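Local coordinates for protein salivary nitrophorin (Cimex lectularius, PDB 2IMQ) that uses a bound heme to deliver nitric oxide from bed bug saliva to the bitten host, causing vasodilation, at residues Y156-D161 / L209-T214; D199-A204 / R244-S249. All coordinates share one frame; numbering follows the deposited sequence.

Contact 1: residues Y156-D161 / L209-T214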
ATOM      1  N   TYR A 156      -9.287   3.671  10.539  1.00 20.72           N
ATOM      2  CA  TYR A 156      -9.483   3.105  11.868  1.00 21.83           C
ATOM      3  C   TYR A 156      -8.783   3.900  12.954  1.00 22.08           C
ATOM      4  O   TYR A 156      -8.723   3.469  14.125  1.00 24.06           O
ATOM      5  CB  TYR A 156      -9.094   1.619  11.866  1.00 21.54           C
ATOM      6  CG  TYR A 156     -10.170   0.684  11.393  1.00 22.34           C
ATOM      7  CD1 TYR A 156     -11.035   0.989  10.364  1.00 23.07           C
ATOM      8  CD2 TYR A 156     -10.279  -0.559  11.959  1.00 24.33           C
ATOM      9  CE1 TYR A 156     -12.033   0.105   9.980  1.00 24.04           C
ATOM     10  CE2 TYR A 156     -11.255  -1.439  11.579  1.00 23.10           C
ATOM     11  CZ  TYR A 156     -12.127  -1.101  10.606  1.00 23.38           C
ATOM     12  OH  TYR A 156     -13.112  -1.952  10.184  1.00 26.97           O
ATOM     13  N   SER A 157      -8.268   5.071  12.612  1.00 22.88           N
ATOM     14  CA  SER A 157      -7.799   6.032  13.601  1.00 25.78           C
ATOM     15  C   SER A 157      -8.964   6.935  14.040  1.00 26.39           C
ATOM     16  O   SER A 157      -8.842   7.619  15.061  1.00 29.55           O
ATOM     17  CB  SER A 157      -6.648   6.897  13.097  1.00 26.42           C
ATOM     18  OG  SER A 157      -7.068   7.917  12.233  1.00 25.52           O
ATOM     19  N   LYS A 158     -10.056   6.952  13.258  1.00 27.63           N
ATOM     20  CA  LYS A 158     -11.244   7.801  13.501  1.00 30.52           C
ATOM     21  C   LYS A 158     -12.331   6.863  13.910  1.00 32.11           C
ATOM     22  O   LYS A 158     -13.413   6.850  13.321  1.00 35.32           O
ATOM     23  CB  LYS A 158     -11.669   8.498  12.227  1.00 30.28           C
ATOM     24  CG  LYS A 158     -10.835   9.611  11.860  1.00 30.91           C
ATOM     25  CD  LYS A 158     -11.410  10.301  10.651  1.00 32.80           C
ATOM     26  CE  LYS A 158     -10.581  11.499  10.350  1.00 33.60           C
ATOM     27  NZ  LYS A 158     -10.529  12.446  11.551  1.00 38.30           N
ATOM     28  N   LYS A 159     -11.993   5.978  14.827  1.00 33.13           N
ATOM     29  CA  LYS A 159     -12.930   5.041  15.435  1.00 33.46           C
ATOM     30  C   LYS A 159     -12.961   5.430  16.916  1.00 33.24           C
ATOM     31  O   LYS A 159     -12.082   6.123  17.404  1.00 32.36           O
ATOM     32  CB  LYS A 159     -12.458   3.591  15.282  1.00 34.41           C
ATOM     33  CG  LYS A 159     -12.839   2.949  13.941  1.00 37.05           C
ATOM     34  CD  LYS A 159     -13.007   1.449  14.023  1.00 37.51           C
ATOM     35  CE  LYS A 159     -14.480   1.006  14.137  1.00 41.00           C
ATOM     36  NZ  LYS A 159     -15.232   1.020  12.825  1.00 44.00           N
ATOM     37  N   ASP A 160     -13.979   4.977  17.626  1.00 33.10           N
ATOM     38  CA  ASP A 160     -14.091   5.264  19.063  1.00 32.79           C
ATOM     39  C   ASP A 160     -12.926   4.630  19.844  1.00 31.96           C
ATOM     40  O   ASP A 160     -12.411   5.181  20.824  1.00 31.76           O
ATOM     41  CB  ASP A 160     -15.407   4.697  19.599  1.00 32.94           C
ATOM     42  CG  ASP A 160     -16.622   5.460  19.117  1.00 34.68           C
ATOM     43  OD1 ASP A 160     -17.752   4.872  19.171  1.00 34.85           O
ATOM     44  OD2 ASP A 160     -16.549   6.647  18.707  1.00 34.04           O
ATOM     45  N   ASP A 161     -12.526   3.456  19.391  1.00 31.85           N
ATOM     46  CA  ASP A 161     -11.411   2.701  19.944  1.00 30.37           C
ATOM     47  C   ASP A 161     -10.412   2.489  18.816  1.00 29.58           C
ATOM     48  O   ASP A 161     -10.446   1.428  18.174  1.00 29.24           O
ATOM     49  CB  ASP A 161     -11.903   1.343  20.377  1.00 32.18           C
ATOM     50  CG  ASP A 161     -10.910   0.617  21.263  1.00 34.83           C
ATOM     51  OD1 ASP A 161      -9.782   1.129  21.510  1.00 39.75           O
ATOM     52  OD2 ASP A 161     -11.209  -0.478  21.788  1.00 42.08           O
ATOM     53  N   LEU A 209      -8.450  15.040   4.799  1.00 18.09           N
ATOM     54  CA  LEU A 209      -8.336  13.646   4.392  1.00 18.70           C
ATOM     55  C   LEU A 209      -6.942  13.201   4.867  1.00 18.74           C
ATOM     56  O   LEU A 209      -5.977  13.978   4.976  1.00 22.90           O
ATOM     57  CB  LEU A 209      -8.523  13.575   2.886  1.00 17.20           C
ATOM     58  CG  LEU A 209      -9.757  14.300   2.256  1.00 18.11           C
ATOM     59  CD1 LEU A 209      -9.815  14.080   0.751  1.00 21.30           C
ATOM     60  CD2 LEU A 209     -11.078  13.902   2.847  1.00 18.80           C
ATOM     61  N   PHE A 210      -6.849  11.949   5.243  1.00 18.70           N
ATOM     62  CA  PHE A 210      -5.581  11.386   5.694  1.00 20.23           C
ATOM     63  C   PHE A 210      -5.048  12.182   6.892  1.00 20.96           C
ATOM     64  O   PHE A 210      -3.819  12.287   7.061  1.00 20.59           O
ATOM     65  CB  PHE A 210      -4.545  11.264   4.557  1.00 17.93           C
ATOM     66  CG  PHE A 210      -4.995  10.432   3.399  1.00 15.46           C
ATOM     67  CD1 PHE A 210      -5.323  11.022   2.176  1.00 16.78           C
ATOM     68  CD2 PHE A 210      -5.090   9.074   3.509  1.00 17.78           C
ATOM     69  CE1 PHE A 210      -5.746  10.217   1.142  1.00 18.89           C
ATOM     70  CE2 PHE A 210      -5.498   8.315   2.456  1.00 18.55           C
ATOM     71  CZ  PHE A 210      -5.838   8.881   1.305  1.00 18.86           C
ATOM     72  N   ASP A 211      -5.990  12.709   7.725  1.00 23.45           N
ATOM     73  CA  ASP A 211      -5.696  13.537   8.882  1.00 23.71           C
ATOM     74  C   ASP A 211      -4.747  12.815   9.798  1.00 21.94           C
ATOM     75  O   ASP A 211      -5.114  11.767  10.287  1.00 24.10           O
ATOM     76  CB  ASP A 211      -6.977  13.914   9.674  1.00 26.35           C
ATOM     77  CG  ASP A 211      -6.761  15.062  10.594  1.00 28.14           C
ATOM     78  OD1 ASP A 211      -7.705  15.824  10.843  1.00 39.96           O
ATOM     79  OD2 ASP A 211      -5.645  15.323  11.104  1.00 39.28           O
ATOM     80  N   GLY A 212      -3.527  13.349  10.062  1.00 20.76           N
ATOM     81  CA  GLY A 212      -2.648  12.729  11.046  1.00 20.60           C
ATOM     82  C   GLY A 212      -1.842  11.530  10.591  1.00 18.44           C
ATOM     83  O   GLY A 212      -1.127  10.942  11.392  1.00 21.23           O
ATOM     84  N   TRP A 213      -1.988  11.164   9.326  1.00 17.24           N
ATOM     85  CA  TRP A 213      -1.249  10.064   8.748  1.00 16.86           C
ATOM     86  C   TRP A 213       0.072  10.587   8.248  1.00 18.04           C
ATOM     87  O   TRP A 213       0.167  11.712   7.733  1.00 21.63           O
ATOM     88  CB  TRP A 213      -2.030   9.430   7.643  1.00 16.72           C
ATOM     89  CG  TRP A 213      -3.256   8.647   8.038  1.00 15.19           C
ATOM     90  CD1 TRP A 213      -4.493   9.145   8.309  1.00 16.34           C
ATOM     91  CD2 TRP A 213      -3.344   7.236   8.183  1.00 15.17           C
ATOM     92  NE1 TRP A 213      -5.342   8.131   8.658  1.00 16.75           N
ATOM     93  CE2 TRP A 213      -4.654   6.937   8.568  1.00 15.80           C
ATOM     94  CE3 TRP A 213      -2.437   6.188   7.999  1.00 16.39           C
ATOM     95  CZ2 TRP A 213      -5.099   5.642   8.737  1.00 17.37           C
ATOM     96  CZ3 TRP A 213      -2.838   4.908   8.216  1.00 17.03           C
ATOM     97  CH2 TRP A 213      -4.173   4.612   8.555  1.00 15.45           C
ATOM     98  N   THR A 214       1.104   9.778   8.389  1.00 16.48           N
ATOM     99  CA  THR A 214       2.432  10.220   8.014  1.00 17.79           C
ATOM    100  C   THR A 214       2.921   9.364   6.905  1.00 15.46           C
ATOM    101  O   THR A 214       2.768   8.166   6.943  1.00 16.41           O
ATOM    102  CB  THR A 214       3.348  10.101   9.227  1.00 17.06           C
ATOM    103  OG1 THR A 214       2.792  10.846  10.336  1.00 21.51           O
ATOM    104  CG2 THR A 214       4.724  10.640   8.955  1.00 19.29           C
TER
HETATM  105  O   HOH W   1      -7.635  10.464  10.606  1.00 28.64           O
HETATM  106  O   HOH W   2     -10.155  14.798  10.750  1.00 50.71           O

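Contact 2: residues D199-A204 / R244-S249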
ATOM      1  N   ASP A 199       3.087  17.734  -4.912  1.00 12.31           N
ATOM      2  CA  ASP A 199       2.329  16.559  -4.662  1.00 12.43           C
ATOM      3  C   ASP A 199       1.053  16.909  -3.889  1.00 11.97           C
ATOM      4  O   ASP A 199       1.026  17.768  -3.030  1.00 13.76           O
ATOM      5  CB  ASP A 199       3.197  15.545  -3.877  1.00 12.50           C
ATOM      6  CG  ASP A 199       2.412  14.334  -3.497  1.00 12.75           C
ATOM      7  OD1 ASP A 199       2.245  13.407  -4.339  1.00 13.28           O
ATOM      8  OD2 ASP A 199       1.969  14.203  -2.316  1.00 12.61           O
ATOM      9  N   GLN A 200      -0.004  16.165  -4.213  1.00 12.62           N
ATOM     10  CA  GLN A 200      -1.357  16.479  -3.671  1.00 12.51           C
ATOM     11  C   GLN A 200      -1.650  15.924  -2.281  1.00 12.27           C
ATOM     12  O   GLN A 200      -2.671  16.244  -1.726  1.00 13.71           O
ATOM     13  CB  GLN A 200      -2.409  16.022  -4.669  1.00 12.14           C
ATOM     14  CG  GLN A 200      -2.431  16.826  -5.947  1.00 12.93           C
ATOM     15  CD  GLN A 200      -3.224  16.233  -7.038  1.00 13.62           C
ATOM     16  OE1 GLN A 200      -3.317  15.013  -7.188  1.00 13.12           O
ATOM     17  NE2 GLN A 200      -3.722  17.104  -7.913  1.00 16.48           N
ATOM     18  N   LEU A 201      -0.761  15.144  -1.673  1.00 12.83           N
ATOM     19  CA  LEU A 201      -1.097  14.597  -0.359  1.00 12.92           C
ATOM     20  C   LEU A 201      -1.322  15.729   0.620  1.00 13.21           C
ATOM     21  O   LEU A 201      -2.261  15.697   1.417  1.00 13.82           O
ATOM     22  CB  LEU A 201      -0.041  13.610   0.114  1.00 13.64           C
ATOM     23  CG  LEU A 201      -0.371  12.965   1.481  1.00 15.29           C
ATOM     24  CD1 LEU A 201      -1.646  12.168   1.400  1.00 17.59           C
ATOM     25  CD2 LEU A 201       0.804  12.082   1.868  1.00 16.60           C
ATOM     26  N   LYS A 202      -0.489  16.761   0.608  1.00 14.55           N
ATOM     27  CA  LYS A 202      -0.695  17.867   1.531  1.00 15.40           C
ATOM     28  C   LYS A 202      -1.990  18.602   1.300  1.00 15.74           C
ATOM     29  O   LYS A 202      -2.572  19.123   2.226  1.00 17.18           O
ATOM     30  CB  LYS A 202       0.470  18.851   1.431  1.00 18.36           C
ATOM     31  CG  LYS A 202       0.626  19.518   0.121  1.00 20.69           C
ATOM     32  CD  LYS A 202       1.787  20.572   0.103  1.00 23.17           C
ATOM     33  CE  LYS A 202       3.122  19.914   0.107  1.00 22.96           C
ATOM     34  NZ  LYS A 202       3.370  18.761  -0.861  1.00 20.29           N
ATOM     35  N   LYS A 203      -2.428  18.636   0.049  1.00 15.41           N
ATOM     36  CA  LYS A 203      -3.748  19.234  -0.302  1.00 16.29           C
ATOM     37  C   LYS A 203      -4.881  18.398   0.234  1.00 15.25           C
ATOM     38  O   LYS A 203      -5.821  18.941   0.824  1.00 17.45           O
ATOM     39  CB  LYS A 203      -3.879  19.375  -1.801  1.00 17.24           C
ATOM     40  CG  LYS A 203      -2.822  20.269  -2.442  1.00 20.43           C
ATOM     41  CD  LYS A 203      -3.131  20.358  -3.976  1.00 24.67           C
ATOM     42  CE  LYS A 203      -2.152  21.169  -4.714  1.00 29.59           C
ATOM     43  NZ  LYS A 203      -2.439  22.567  -4.322  1.00 33.62           N
ATOM     44  N   ALA A 204      -4.787  17.088   0.096  1.00 14.61           N
ATOM     45  CA  ALA A 204      -5.748  16.193   0.698  1.00 15.22           C
ATOM     46  C   ALA A 204      -5.808  16.390   2.206  1.00 15.18           C
ATOM     47  O   ALA A 204      -6.889  16.512   2.771  1.00 15.70           O
ATOM     48  CB  ALA A 204      -5.400  14.768   0.331  1.00 14.25           C
ATOM     49  N   ARG A 244       1.794   4.585  -2.365  1.00 12.54           N
ATOM     50  CA  ARG A 244       2.228   5.245  -1.181  1.00 12.66           C
ATOM     51  C   ARG A 244       2.011   4.334  -0.008  1.00 13.03           C
ATOM     52  O   ARG A 244       1.156   3.458  -0.015  1.00 14.18           O
ATOM     53  CB  ARG A 244       1.448   6.572  -0.928  1.00 13.12           C
ATOM     54  CG  ARG A 244       1.274   7.444  -2.153  1.00 13.70           C
ATOM     55  CD  ARG A 244       2.543   8.084  -2.697  1.00 13.86           C
ATOM     56  NE  ARG A 244       2.929   9.268  -1.975  1.00 14.60           N
ATOM     57  CZ  ARG A 244       2.573  10.498  -2.298  1.00 13.53           C
ATOM     58  NH1 ARG A 244       1.826  10.740  -3.379  1.00 13.43           N
ATOM     59  NH2 ARG A 244       2.944  11.505  -1.508  1.00 15.09           N
ATOM     60  N   ALA A 245       2.783   4.590   1.042  1.00 12.96           N
ATOM     61  CA  ALA A 245       2.554   3.981   2.368  1.00 13.07           C
ATOM     62  C   ALA A 245       2.445   5.053   3.402  1.00 14.05           C
ATOM     63  O   ALA A 245       3.342   5.893   3.534  1.00 15.69           O
ATOM     64  CB  ALA A 245       3.720   3.043   2.733  1.00 15.43           C
ATOM     65  N   LEU A 246       1.344   5.034   4.127  1.00 13.49           N
ATOM     66  CA  LEU A 246       1.091   5.972   5.207  1.00 13.41           C
ATOM     67  C   LEU A 246       0.946   5.158   6.482  1.00 14.78           C
ATOM     68  O   LEU A 246       0.488   4.016   6.491  1.00 15.38           O
ATOM     69  CB  LEU A 246      -0.216   6.733   4.995  1.00 14.65           C
ATOM     70  CG  LEU A 246      -0.345   7.468   3.711  1.00 14.65           C
ATOM     71  CD1 LEU A 246      -1.712   8.149   3.664  1.00 16.90           C
ATOM     72  CD2 LEU A 246       0.806   8.446   3.479  1.00 16.70           C
ATOM     73  N   TYR A 247       1.335   5.772   7.593  1.00 14.60           N
ATOM     74  CA  TYR A 247       1.226   5.124   8.901  1.00 15.17           C
ATOM     75  C   TYR A 247       0.738   6.062   9.962  1.00 15.54           C
ATOM     76  O   TYR A 247       0.899   7.264   9.851  1.00 16.77           O
ATOM     77  CB  TYR A 247       2.580   4.555   9.340  1.00 16.11           C
ATOM     78  CG  TYR A 247       3.682   5.533   9.602  1.00 16.47           C
ATOM     79  CD1 TYR A 247       3.951   6.008  10.911  1.00 19.31           C
ATOM     80  CD2 TYR A 247       4.473   6.018   8.606  1.00 17.23           C
ATOM     81  CE1 TYR A 247       4.991   6.918  11.168  1.00 18.76           C
ATOM     82  CE2 TYR A 247       5.521   6.892   8.871  1.00 17.84           C
ATOM     83  CZ  TYR A 247       5.771   7.353  10.125  1.00 20.73           C
ATOM     84  OH  TYR A 247       6.838   8.244  10.307  1.00 24.14           O
ATOM     85  N   LYS A 248       0.163   5.466  11.004  1.00 16.80           N
ATOM     86  CA  LYS A 248      -0.345   6.229  12.134  1.00 17.60           C
ATOM     87  C   LYS A 248      -0.515   5.259  13.273  1.00 18.42           C
ATOM     88  O   LYS A 248      -0.750   4.081  13.071  1.00 17.48           O
ATOM     89  CB  LYS A 248      -1.745   6.813  11.792  1.00 19.89           C
ATOM     90  CG  LYS A 248      -2.319   7.886  12.669  1.00 20.89           C
ATOM     91  CD  LYS A 248      -3.616   8.416  12.032  1.00 22.71           C
ATOM     92  CE  LYS A 248      -4.212   9.453  12.949  1.00 26.67           C
ATOM     93  NZ  LYS A 248      -5.391  10.061  12.422  1.00 29.38           N
ATOM     94  N   SER A 249      -0.558   5.818  14.480  1.00 19.08           N
ATOM     95  CA  SER A 249      -1.014   5.114  15.688  1.00 18.34           C
ATOM     96  C   SER A 249      -2.164   5.863  16.282  1.00 20.60           C
ATOM     97  O   SER A 249      -2.131   7.062  16.359  1.00 20.86           O
ATOM     98  CB  SER A 249       0.075   5.045  16.741  1.00 18.67           C
ATOM     99  OG  SER A 249      -0.383   4.419  17.970  1.00 19.74           O
TER

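Contact 1: residues Y156-D161 / L209-T214
S157 and W213 come near each other through their polar ends: OG of the serine lies 4.0 Å from NE1 of the indole, oblique to the ring. That is too long for a direct bond, and both groups are held by D155, which comes just before Y156 in the same loop. One carboxylate oxygen of D155, OD2, takes the indole N-H, and the other, OD1, is bonded to the serine hydroxyl. With chi1 at 77°, OG of S157 sits between its own backbone N and carbonyl carbon, and from there it looks across at the other loop.

Two waters also bridge the segments. The first donates both its hydrogens, one to S157 OG at 3.1 Å and one to the carbonyl O of D211 at 2.9 Å. The second donates to D211 OD1 at 2.7 Å; its link to K158 NZ is improbably short and so doubtful in detail. Without it the opposite charges still face each other, NZ of K158 standing 4.5 Å from OD1 of D211, beyond a salt bridge. K158 gets there by running extended through its middle torsions, so that its ammonium end lies nearest D211.

The carbonyl O of D211 belongs to the central peptide of a type II turn from F210 to W213, closed by W213 N to F210 O at 3.1 Å. G212 takes the positive phi of this turn, 81°. K248 of strand 243-248 also bonds D211 O and S157 OG, while W168 meets the buried indole of W213 edge-to-face.

No hydrogen bond joins 156-161 directly to 209-214. The chemistry therefore implies a hydrated seam, with the direct D155–W213 bond beside links bridged by water and K248, and its outer K158–D211 pairing is probably looser than the inner part.

Contact 2: residues D199-A204 / R244-S249
The guanidinium of R244 and the carboxylate of D199 meet end-on, their planes 60° apart, where the start of helix 201-206 packs on strand 243-248 of one sheet of the DNase I-like sandwich. R244 is the arginine of a PSWTDRAL run that resembles the PAWCDRxL signature of inositol polyphosphate 5-phosphatases. At the guanidinium edge, D199 OD2 lies in the plane and takes a nearly straight bond from R244 NH2 (3.0 Å, 173°). D199 OD1 is tilted somewhat out of that plane and receives NH1 of R244 at 2.9 Å, on its syn side, through a more bent bond. At OD2 both donors stand out of the carboxylate plane, R244 NH2 over one face and L201 N over the other.

The bond from L201 N closes an Asx turn and caps the beginning of the helix, so one buried oxygen serves both the salt bridge and the helix start. Bends at chi2 and chi3 fold the arginine chain to bring its end to D199. Its charge is further shared: NE makes a salt bridge with E215, and NH1 also bonds the carbonyl of W241. This web would fix the rotation of the guanidinium and, probably, favour an ionised D199.

Beside the charged pair the contact turns apolar. L201 runs alongside R244 in the opposite sense, its CB 4.0 Å from NH2 of the arginine, oblique to the guanidinium. With CG of L201 anti to the backbone N (chi1 -178°), the leucine reaches across to the strand, where its CD2 methyl rests 4.0 Å from CD2 of L246.

How the contacts relate
The four segments interleave along the chain: 156-161, 199-204, 209-214, then 244-249. Contact 1 joins two loops, and contact 2 sets helix 201-206 against strand 243-248; their centres lie 11 Å apart, on the same side of the chain's centre. They touch through the strand. L246 CD1 packs 3.5 Å from F210 CD2, and K248 reaches both loops of contact 1. Strand 243-248 thus meets the helix start through R244 and L246, and the loops through L246 and K248. Together the contacts tie these connections to strand 243-248, away from the heme site.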